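Local coordinates for protein heterodimeric restriction endonuclease R.BspD6I small subunit (Bacillus sp., PDB 2P14) that serves as the catalytic subunit of a heterodimeric type IIS restriction endonuclease, acting on DNA together with a site-specific nickase subunit, at residues Asp6-Val11 and Gln137-Val142; Ser89-Leu94 and Arg119-Asn124; Val130-Val135 and Thr179-Asn184. All coordinates share one frame; numbering follows the deposited sequence.

Interaction 1: residues Asp6-Val11 and Gln137-Val142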
loop_
_atom_site.group_PDB
_atom_site.type_symbol
_atom_site.label_atom_id
_atom_site.label_comp_id
_atom_site.label_asym_id
_atom_site.label_seq_id
_atom_site.Cartn_x
_atom_site.Cartn_y
_atom_site.Cartn_z
ATOM N N ASP A 6 7.289 8.591 11.767
ATOM C CA ASP A 6 8.476 9.461 11.679
ATOM C C ASP A 6 9.645 8.724 11.033
ATOM O O ASP A 6 10.480 9.351 10.381
ATOM C CB ASP A 6 8.909 9.973 13.068
ATOM C CG ASP A 6 7.893 10.901 13.711
ATOM O OD1 ASP A 6 7.045 11.468 12.996
ATOM O OD2 ASP A 6 7.970 11.042 14.957
ATOM N N PHE A 7 9.719 7.405 11.238
ATOM C CA PHE A 7 10.845 6.643 10.666
ATOM C C PHE A 7 10.852 6.678 9.132
ATOM O O PHE A 7 11.901 6.532 8.503
ATOM C CB PHE A 7 10.939 5.205 11.197
ATOM C CG PHE A 7 12.191 4.476 10.737
ATOM C CD1 PHE A 7 13.410 4.699 11.362
ATOM C CD2 PHE A 7 12.116 3.560 9.694
ATOM C CE1 PHE A 7 14.574 4.030 10.929
ATOM C CE2 PHE A 7 13.271 2.893 9.243
ATOM C CZ PHE A 7 14.487 3.121 9.859
ATOM N N TYR A 8 9.704 6.880 8.503
ATOM C CA TYR A 8 9.723 7.056 7.039
ATOM C C TYR A 8 10.705 8.118 6.575
ATOM O O TYR A 8 11.240 8.022 5.473
ATOM C CB TYR A 8 8.332 7.402 6.494
ATOM C CG TYR A 8 7.414 6.214 6.322
ATOM C CD1 TYR A 8 6.220 6.109 7.065
ATOM C CD2 TYR A 8 7.720 5.199 5.407
ATOM C CE1 TYR A 8 5.340 5.048 6.891
ATOM C CE2 TYR A 8 6.845 4.104 5.252
ATOM C CZ TYR A 8 5.669 4.046 5.988
ATOM O OH TYR A 8 4.818 3.003 5.799
ATOM N N GLU A 9 10.984 9.110 7.428
ATOM C CA GLU A 9 11.886 10.200 7.036
ATOM C C GLU A 9 13.358 9.798 7.212
ATOM O O GLU A 9 14.259 10.566 6.831
ATOM C CB GLU A 9 11.545 11.495 7.810
ATOM C CG GLU A 9 10.055 11.871 7.736
ATOM C CD GLU A 9 9.499 11.808 6.311
ATOM O OE1 GLU A 9 10.258 12.082 5.350
ATOM O OE2 GLU A 9 8.302 11.438 6.138
ATOM N N GLU A 10 13.597 8.605 7.759
ATOM C CA GLU A 10 14.968 8.064 7.927
ATOM C C GLU A 10 15.267 6.924 6.961
ATOM O O GLU A 10 16.407 6.533 6.793
ATOM C CB GLU A 10 15.221 7.588 9.356
ATOM C CG GLU A 10 14.906 8.606 10.427
ATOM C CD GLU A 10 15.641 9.948 10.229
ATOM O OE1 GLU A 10 16.844 9.941 9.864
ATOM O OE2 GLU A 10 15.017 11.007 10.434
ATOM N N VAL A 11 14.244 6.408 6.300
ATOM C CA VAL A 11 14.399 5.233 5.427
ATOM C C VAL A 11 15.510 5.448 4.384
ATOM O O VAL A 11 16.298 4.535 4.086
ATOM C CB VAL A 11 13.044 4.905 4.760
ATOM C CG1 VAL A 11 13.211 4.085 3.467
ATOM C CG2 VAL A 11 12.130 4.219 5.750
ATOM N N GLN A 137 0.244 10.970 2.406
ATOM C CA GLN A 137 -1.173 10.610 2.475
ATOM C C GLN A 137 -1.411 9.440 3.426
ATOM O O GLN A 137 -2.367 9.441 4.198
ATOM C CB GLN A 137 -1.695 10.248 1.076
ATOM C CG GLN A 137 -1.769 11.463 0.149
ATOM C CD GLN A 137 -1.878 11.091 -1.299
ATOM O OE1 GLN A 137 -1.794 9.915 -1.686
ATOM N NE2 GLN A 137 -2.067 12.113 -2.142
ATOM N N PHE A 138 -0.544 8.437 3.362
ATOM C CA PHE A 138 -0.680 7.271 4.216
ATOM C C PHE A 138 -0.497 7.661 5.688
ATOM O O PHE A 138 -1.240 7.168 6.561
ATOM C CB PHE A 138 0.365 6.239 3.775
ATOM C CG PHE A 138 0.316 4.952 4.544
ATOM C CD1 PHE A 138 -0.865 4.204 4.596
ATOM C CD2 PHE A 138 1.465 4.472 5.201
ATOM C CE1 PHE A 138 -0.911 2.973 5.301
ATOM C CE2 PHE A 138 1.433 3.271 5.892
ATOM C CZ PHE A 138 0.262 2.534 5.955
ATOM N N LYS A 139 0.478 8.531 5.965
ATOM C CA LYS A 139 0.660 8.986 7.353
ATOM C C LYS A 139 -0.594 9.692 7.837
ATOM O O LYS A 139 -1.045 9.466 8.970
ATOM C CB LYS A 139 1.802 9.970 7.481
ATOM C CG LYS A 139 3.180 9.451 7.266
ATOM C CD LYS A 139 4.058 10.640 7.574
ATOM C CE LYS A 139 5.493 10.342 7.437
ATOM N NZ LYS A 139 6.297 11.543 7.849
ATOM N N LYS A 140 -1.152 10.566 6.994
ATOM C CA LYS A 140 -2.399 11.269 7.343
ATOM C C LYS A 140 -3.510 10.268 7.651
ATOM O O LYS A 140 -4.165 10.384 8.687
ATOM C CB LYS A 140 -2.836 12.259 6.254
ATOM C CG LYS A 140 -2.269 13.630 6.416
ATOM C CD LYS A 140 -3.173 14.656 5.729
ATOM C CE LYS A 140 -3.042 16.064 6.332
ATOM N NZ LYS A 140 -1.997 16.858 5.619
ATOM N N LEU A 141 -3.679 9.252 6.801
ATOM C CA LEU A 141 -4.671 8.212 6.987
ATOM C C LEU A 141 -4.497 7.474 8.314
ATOM O O LEU A 141 -5.466 7.275 9.047
ATOM C CB LEU A 141 -4.672 7.226 5.816
ATOM C CG LEU A 141 -5.595 6.011 5.941
ATOM C CD1 LEU A 141 -7.061 6.439 6.173
ATOM C CD2 LEU A 141 -5.470 5.142 4.704
ATOM N N VAL A 142 -3.271 7.089 8.628
ATOM C CA VAL A 142 -3.020 6.353 9.877
ATOM C C VAL A 142 -3.339 7.249 11.086
ATOM O O VAL A 142 -3.961 6.776 12.047
ATOM C CB VAL A 142 -1.539 5.814 9.936
ATOM C CG1 VAL A 142 -1.245 5.147 11.314
ATOM C CG2 VAL A 142 -1.293 4.799 8.817
HETATM O O HOH W 1 6.329 12.206 10.667
#
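Lys139 reaches across to Glu9 in a salt bridge that pins the N-terminal segment at Glu9 to helix 135-146, on the flank of a core consistent with the PD-(D/E)XK nuclease fold. The lysine places CG anti to its own carbonyl carbon (chi1 -69°) and stays extended from there, an arm that carries NZ across to the carboxylate. Glu9 instead bends at chi2 (-48°), presenting OE2 to the ammonium. NZ lies 2.6 Å from Glu9 OE2, approaching on the anti side of that oxygen and 17° out of the carboxylate plane. A water accepts a second bond from Lys139 NZ at 2.9 Å and donates to Asp6 OD1, an oxygen also held by Gln2.

Next to this salt bridge the contact turns aromatic. Lys139 CE passes 4.2 Å from Tyr8 CB, and the tyrosine and Phe138 side chains cross at about a right angle. Tyr8 CE1 is 4.3 Å from Phe138 CD2. The tyrosine hydroxyl is hydrogen-bonded to Thr25 of helix 17-32, which anchors the ring's far end. Val142 CG2 rests over one face of the Phe138 ring, while Tyr8 OH touches that ring's edge, 3.4 Å from CE2.

Interaction 2: residues Ser89-Leu94 and Arg119-Asn124. With SO4 (sulfate ion), chain C.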
loop_
_atom_site.group_PDB
_atom_site.type_symbol
_atom_site.label_atom_id
_atom_site.label_comp_id
_atom_site.label_asym_id
_atom_site.label_seq_id
_atom_site.Cartn_x
_atom_site.Cartn_y
_atom_site.Cartn_z
ATOM N N SER A 89 3.804 -6.015 -12.044
ATOM C CA SER A 89 3.830 -6.858 -10.862
ATOM C C SER A 89 2.714 -6.485 -9.867
ATOM O O SER A 89 2.127 -7.383 -9.265
ATOM C CB SER A 89 5.207 -6.855 -10.217
ATOM O OG SER A 89 5.523 -5.564 -9.786
ATOM N N VAL A 90 2.403 -5.186 -9.720
ATOM C CA VAL A 90 1.282 -4.785 -8.847
ATOM C C VAL A 90 -0.006 -5.430 -9.331
ATOM O O VAL A 90 -0.766 -6.011 -8.549
ATOM C CB VAL A 90 1.136 -3.242 -8.780
ATOM C CG1 VAL A 90 -0.238 -2.821 -8.209
ATOM C CG2 VAL A 90 2.267 -2.659 -7.913
ATOM N N VAL A 91 -0.266 -5.337 -10.626
ATOM C CA VAL A 91 -1.529 -5.868 -11.135
ATOM C C VAL A 91 -1.535 -7.396 -11.082
ATOM O O VAL A 91 -2.539 -8.012 -10.694
ATOM C CB VAL A 91 -1.821 -5.321 -12.551
ATOM C CG1 VAL A 91 -3.016 -6.076 -13.188
ATOM C CG2 VAL A 91 -2.118 -3.809 -12.454
ATOM N N ARG A 92 -0.421 -7.997 -11.497
ATOM C CA ARG A 92 -0.310 -9.453 -11.505
ATOM C C ARG A 92 -0.516 -10.043 -10.108
ATOM O O ARG A 92 -1.183 -11.075 -9.940
ATOM C CB ARG A 92 1.053 -9.901 -12.066
ATOM C CG ARG A 92 1.236 -11.418 -12.162
ATOM C CD ARG A 92 2.558 -11.780 -12.853
ATOM N NE ARG A 92 3.743 -11.509 -12.034
ATOM C CZ ARG A 92 4.569 -10.476 -12.220
ATOM N NH1 ARG A 92 4.354 -9.605 -13.198
ATOM N NH2 ARG A 92 5.616 -10.310 -11.433
ATOM N N HIS A 93 0.085 -9.444 -9.086
ATOM C CA HIS A 93 -0.083 -10.033 -7.770
ATOM C C HIS A 93 -1.546 -10.025 -7.342
ATOM O O HIS A 93 -2.032 -10.983 -6.735
ATOM C CB HIS A 93 0.737 -9.300 -6.705
ATOM C CG HIS A 93 2.209 -9.331 -6.943
ATOM N ND1 HIS A 93 3.046 -8.384 -6.391
ATOM C CD2 HIS A 93 2.991 -10.163 -7.675
ATOM C CE1 HIS A 93 4.293 -8.648 -6.754
ATOM N NE2 HIS A 93 4.286 -9.717 -7.534
ATOM N N LEU A 94 -2.225 -8.922 -7.646
ATOM C CA LEU A 94 -3.625 -8.815 -7.263
ATOM C C LEU A 94 -4.477 -9.814 -8.031
ATOM O O LEU A 94 -5.358 -10.426 -7.447
ATOM C CB LEU A 94 -4.133 -7.388 -7.470
ATOM C CG LEU A 94 -5.566 -7.100 -6.940
ATOM C CD1 LEU A 94 -5.770 -7.495 -5.492
ATOM C CD2 LEU A 94 -5.836 -5.637 -7.096
ATOM N N ARG A 119 -2.662 5.656 -14.438
ATOM C CA ARG A 119 -3.447 5.224 -15.598
ATOM C C ARG A 119 -3.460 3.706 -15.759
ATOM O O ARG A 119 -4.512 3.106 -16.052
ATOM C CB ARG A 119 -2.978 5.940 -16.881
ATOM C CG ARG A 119 -3.333 7.435 -16.874
ATOM C CD ARG A 119 -2.848 8.053 -18.173
ATOM N NE ARG A 119 -2.843 9.502 -18.110
ATOM C CZ ARG A 119 -1.740 10.233 -18.145
ATOM N NH1 ARG A 119 -0.546 9.641 -18.258
ATOM N NH2 ARG A 119 -1.828 11.556 -18.090
ATOM N N HIS A 120 -2.295 3.087 -15.548
ATOM C CA HIS A 120 -2.173 1.638 -15.605
ATOM C C HIS A 120 -3.012 0.918 -14.564
ATOM O O HIS A 120 -3.759 -0.011 -14.883
ATOM C CB HIS A 120 -0.695 1.235 -15.418
ATOM C CG HIS A 120 -0.425 -0.206 -15.722
ATOM N ND1 HIS A 120 -0.379 -0.681 -17.020
ATOM C CD2 HIS A 120 -0.180 -1.266 -14.921
ATOM C CE1 HIS A 120 -0.124 -1.976 -16.995
ATOM N NE2 HIS A 120 -0.006 -2.357 -15.738
ATOM N N ILE A 121 -2.853 1.307 -13.290
ATOM C CA ILE A 121 -3.537 0.568 -12.207
ATOM C C ILE A 121 -5.012 0.922 -12.104
ATOM O O ILE A 121 -5.750 0.264 -11.376
ATOM C CB ILE A 121 -2.874 0.773 -10.822
ATOM C CG1 ILE A 121 -2.915 2.277 -10.456
ATOM C CG2 ILE A 121 -1.456 0.179 -10.859
ATOM C CD1 ILE A 121 -2.745 2.590 -8.962
ATOM N N GLY A 122 -5.415 1.973 -12.814
ATOM C CA GLY A 122 -6.828 2.335 -12.863
ATOM C C GLY A 122 -7.607 1.663 -13.978
ATOM O O GLY A 122 -8.792 1.964 -14.182
ATOM N N PHE A 123 -6.965 0.728 -14.696
ATOM C CA PHE A 123 -7.582 0.083 -15.875
ATOM C C PHE A 123 -8.862 -0.710 -15.568
ATOM O O PHE A 123 -9.864 -0.617 -16.310
ATOM C CB PHE A 123 -6.562 -0.815 -16.601
ATOM C CG PHE A 123 -7.154 -1.532 -17.790
ATOM C CD1 PHE A 123 -7.374 -0.857 -18.982
ATOM C CD2 PHE A 123 -7.555 -2.864 -17.690
ATOM C CE1 PHE A 123 -7.961 -1.521 -20.103
ATOM C CE2 PHE A 123 -8.140 -3.530 -18.796
ATOM C CZ PHE A 123 -8.323 -2.865 -19.999
ATOM N N ASN A 124 -8.841 -1.491 -14.487
ATOM C CA ASN A 124 -9.986 -2.304 -14.106
ATOM C C ASN A 124 -10.198 -2.289 -12.604
ATOM O O ASN A 124 -9.704 -3.169 -11.895
ATOM C CB ASN A 124 -9.833 -3.746 -14.582
ATOM C CG ASN A 124 -11.139 -4.524 -14.483
ATOM O OD1 ASN A 124 -12.021 -4.219 -13.661
ATOM N ND2 ASN A 124 -11.268 -5.542 -15.323
HETATM S S SO4 C . 7.779 -9.632 -8.525
HETATM O O1 SO4 C . 6.578 -10.366 -8.953
HETATM O O2 SO4 C . 8.253 -8.826 -9.661
HETATM O O3 SO4 C . 8.804 -10.591 -8.098
HETATM O O4 SO4 C . 7.414 -8.757 -7.407
#
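Val91 pushes CG2 between His120 and Ile121, where helix 80-98 meets the last turn of helix 115-121. Val91 CG2 is 4.0 Å from His120 CD2, the methyl coming at the imidazole obliquely, and 4.3 Å from Ile121 CG2. The preceding residue, Val90, brings CG1 to 4.2 Å from that same Ile121 CG2, so one methyl serves both valines. No hydrogen bond crosses this seam; it is held by van der Waals contact.

The helix's other side carries His93. From CB, the ring carbon CG stands anti to the carbonyl carbon (chi1 -62°), laying the imidazole back along the preceding turn, where Ser89 O sits 3.0 Å above the ring plane, offset toward the rim. ND1 is hydrogen-bonded to Glu73 OE2 of strand 69-75. His93 CD2 is 3.8 Å from sulfate O1, and CE1 comes 3.2 Å from sulfate O4. At the tip, NE2 donates to sulfate O1 at 2.8 Å, a fairly straight bond (162°). Arg92 NH2 adds a weak, strongly bent bond to the same oxygen (121°). Gly57 N also binds the ion, which probably came from the crystallisation liquor. A leucine in place of His93 would probably leave Glu73 OE2 without its imidazole partner and sulfate O1 with just the weak arginine bond from this helix.

Val90 and Leu94 continue inward onto strands 104-110 and 130-134, and Ile121 packs on Val130 and Pro132, so both helices lie on the same face of the central sheet, next to its outermost strand 130-134.

Interaction 3: residues Val130-Val135 and Thr179-Asn184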
loop_
_atom_site.group_PDB
_atom_site.type_symbol
_atom_site.label_atom_id
_atom_site.label_comp_id
_atom_site.label_asym_id
_atom_site.label_seq_id
_atom_site.Cartn_x
_atom_site.Cartn_y
_atom_site.Cartn_z
ATOM N N VAL A 130 -6.774 -1.062 -7.191
ATOM C CA VAL A 130 -5.514 -0.618 -6.622
ATOM C C VAL A 130 -5.683 0.828 -6.161
ATOM O O VAL A 130 -6.120 1.703 -6.943
ATOM C CB VAL A 130 -4.350 -0.727 -7.632
ATOM C CG1 VAL A 130 -3.050 -0.280 -6.944
ATOM C CG2 VAL A 130 -4.197 -2.180 -8.168
ATOM N N ILE A 131 -5.330 1.099 -4.910
ATOM C CA ILE A 131 -5.388 2.473 -4.417
ATOM C C ILE A 131 -3.965 2.954 -4.147
ATOM O O ILE A 131 -3.301 2.436 -3.237
ATOM C CB ILE A 131 -6.233 2.607 -3.134
ATOM C CG1 ILE A 131 -7.661 2.076 -3.333
ATOM C CG2 ILE A 131 -6.268 4.073 -2.718
ATOM C CD1 ILE A 131 -7.811 0.561 -3.071
ATOM N N PRO A 132 -3.506 3.952 -4.924
ATOM C CA PRO A 132 -2.155 4.494 -4.740
ATOM C C PRO A 132 -2.156 5.605 -3.706
ATOM O O PRO A 132 -2.984 6.530 -3.809
ATOM C CB PRO A 132 -1.815 5.085 -6.130
ATOM C CG PRO A 132 -3.189 5.602 -6.604
ATOM C CD PRO A 132 -4.227 4.645 -6.019
ATOM N N LEU A 133 -1.233 5.539 -2.741
ATOM C CA LEU A 133 -1.070 6.591 -1.750
ATOM C C LEU A 133 0.378 7.040 -1.723
ATOM O O LEU A 133 1.303 6.205 -1.830
ATOM C CB LEU A 133 -1.459 6.109 -0.351
ATOM C CG LEU A 133 -2.917 5.705 -0.087
ATOM C CD1 LEU A 133 -3.124 5.353 1.399
ATOM C CD2 LEU A 133 -3.909 6.790 -0.517
ATOM N N THR A 134 0.594 8.341 -1.524
ATOM C CA THR A 134 1.939 8.787 -1.173
ATOM C C THR A 134 2.180 8.501 0.297
ATOM O O THR A 134 1.238 8.309 1.089
ATOM C CB THR A 134 2.150 10.280 -1.403
ATOM O OG1 THR A 134 1.313 10.993 -0.485
ATOM C CG2 THR A 134 1.850 10.638 -2.850
ATOM N N VAL A 135 3.447 8.530 0.694
ATOM C CA VAL A 135 3.763 8.369 2.108
ATOM C C VAL A 135 3.057 9.424 2.996
ATOM O O VAL A 135 2.531 9.095 4.062
ATOM C CB VAL A 135 5.291 8.376 2.321
ATOM C CG1 VAL A 135 5.626 8.317 3.819
ATOM C CG2 VAL A 135 5.895 7.188 1.599
ATOM N N THR A 179 -6.119 13.819 -7.713
ATOM C CA THR A 179 -6.580 15.032 -7.025
ATOM C C THR A 179 -7.555 14.715 -5.897
ATOM O O THR A 179 -7.440 15.244 -4.799
ATOM C CB THR A 179 -7.218 16.019 -8.017
ATOM O OG1 THR A 179 -6.229 16.362 -9.015
ATOM C CG2 THR A 179 -7.706 17.300 -7.288
ATOM N N PHE A 180 -8.458 13.782 -6.153
ATOM C CA PHE A 180 -9.433 13.423 -5.134
ATOM C C PHE A 180 -8.759 12.827 -3.906
ATOM O O PHE A 180 -9.126 13.115 -2.763
ATOM C CB PHE A 180 -10.458 12.440 -5.701
ATOM C CG PHE A 180 -11.422 11.947 -4.684
ATOM C CD1 PHE A 180 -12.557 12.699 -4.379
ATOM C CD2 PHE A 180 -11.208 10.727 -4.014
ATOM C CE1 PHE A 180 -13.443 12.267 -3.412
ATOM C CE2 PHE A 180 -12.107 10.282 -3.064
ATOM C CZ PHE A 180 -13.231 11.050 -2.763
ATOM N N ILE A 181 -7.782 11.955 -4.137
ATOM C CA ILE A 181 -7.096 11.321 -3.011
ATOM C C ILE A 181 -6.373 12.346 -2.159
ATOM O O ILE A 181 -6.523 12.375 -0.918
ATOM C CB ILE A 181 -6.148 10.232 -3.532
ATOM C CG1 ILE A 181 -6.951 9.124 -4.194
ATOM C CG2 ILE A 181 -5.315 9.648 -2.384
ATOM C CD1 ILE A 181 -6.087 8.038 -4.878
ATOM N N GLU A 182 -5.633 13.214 -2.832
ATOM C CA GLU A 182 -4.915 14.277 -2.154
ATOM C C GLU A 182 -5.885 15.138 -1.366
ATOM O O GLU A 182 -5.652 15.374 -0.186
ATOM C CB GLU A 182 -4.095 15.096 -3.150
ATOM C CG GLU A 182 -3.337 16.252 -2.511
ATOM C CD GLU A 182 -2.219 15.842 -1.545
ATOM O OE1 GLU A 182 -1.773 14.673 -1.533
ATOM O OE2 GLU A 182 -1.770 16.719 -0.773
ATOM N N TYR A 183 -6.981 15.555 -2.003
ATOM C CA TYR A 183 -7.944 16.464 -1.369
ATOM C C TYR A 183 -8.532 15.846 -0.113
ATOM O O TYR A 183 -8.661 16.514 0.917
ATOM C CB TYR A 183 -9.051 16.779 -2.360
ATOM C CG TYR A 183 -10.049 17.812 -1.846
ATOM C CD1 TYR A 183 -9.763 19.167 -1.956
ATOM C CD2 TYR A 183 -11.265 17.437 -1.294
ATOM C CE1 TYR A 183 -10.634 20.121 -1.493
ATOM C CE2 TYR A 183 -12.156 18.387 -0.822
ATOM C CZ TYR A 183 -11.833 19.726 -0.939
ATOM O OH TYR A 183 -12.693 20.704 -0.502
ATOM N N ASN A 184 -8.912 14.576 -0.220
ATOM C CA ASN A 184 -9.451 13.850 0.931
ATOM C C ASN A 184 -8.421 13.625 2.030
ATOM O O ASN A 184 -8.749 13.727 3.224
ATOM C CB ASN A 184 -10.091 12.548 0.484
ATOM C CG ASN A 184 -11.425 12.763 -0.188
ATOM O OD1 ASN A 184 -11.604 13.702 -0.962
ATOM N ND2 ASN A 184 -12.382 11.883 0.104
HETATM O O HOH W 2 0.931 13.663 -0.736
#
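Ile181 points from helix 174-184 at strand 130-134 and meets it with two branches, CG2 chiefly on Leu133 and CD1 on Pro132. Its CG2, anti to the backbone N, touches Leu133 CD2 at 3.7 Å. The other branch runs from CG1 out to CD1 with chi2 174°, and this extension carries CD1 to Pro132, 4.0 Å from CD of the proline ring. CD1 also rests 3.6 Å from the carbonyl oxygen Pro132 O, so the isoleucine covers backbone as well as side chain. Both pairs cross at about a right angle, with the methyls CG2 and CD1 of the isoleucine doing the touching. Leu133 offers CD2 to Ile181 and also packs on Phe138 and Leu141 of helix 135-146.

At the end of the strand the contact becomes polar. A water sits 2.7 Å from Thr134 OG1 and donates to Glu182 OE1 at 3.0 Å, an oxygen that also binds Gln137 NE2. Thr134 is the N-cap of helix 135-146: its side chain caps a backbone N beyond it, and Gln137 OE1 returns a bond to Thr134 N, as in a capping box.

Strand 130-134 pairs through its backbone with strand 104-110 and is the outermost strand on this side of the mixed five-stranded sheet. A C-terminal helix packed across that edge strand closes an alpha/beta core consistent with the PD-(D/E)XK nuclease fold.

In the fold
The three contacts wrap the same mixed sheet. Interactions 1 and 2 lie on opposite sides of the chain's centre, their centres about 24 Å apart, while interaction 3 touches both, its centre about 14 Å from that of interaction 1 and about 16 Å from that of interaction 2. Strand 130-134 is the shared element: it runs into helix 135-146 of interaction 1, and its Val130 and Pro132 receive Ile121 of interaction 2. Along the chain, interaction 2 is nested within the loop closed by interaction 1, whose segments alternate with those of interaction 3. The N-terminal segment is tied to helix 135-146, and the helices of interactions 2 and 3 pack on the edge strand, in one compact domain.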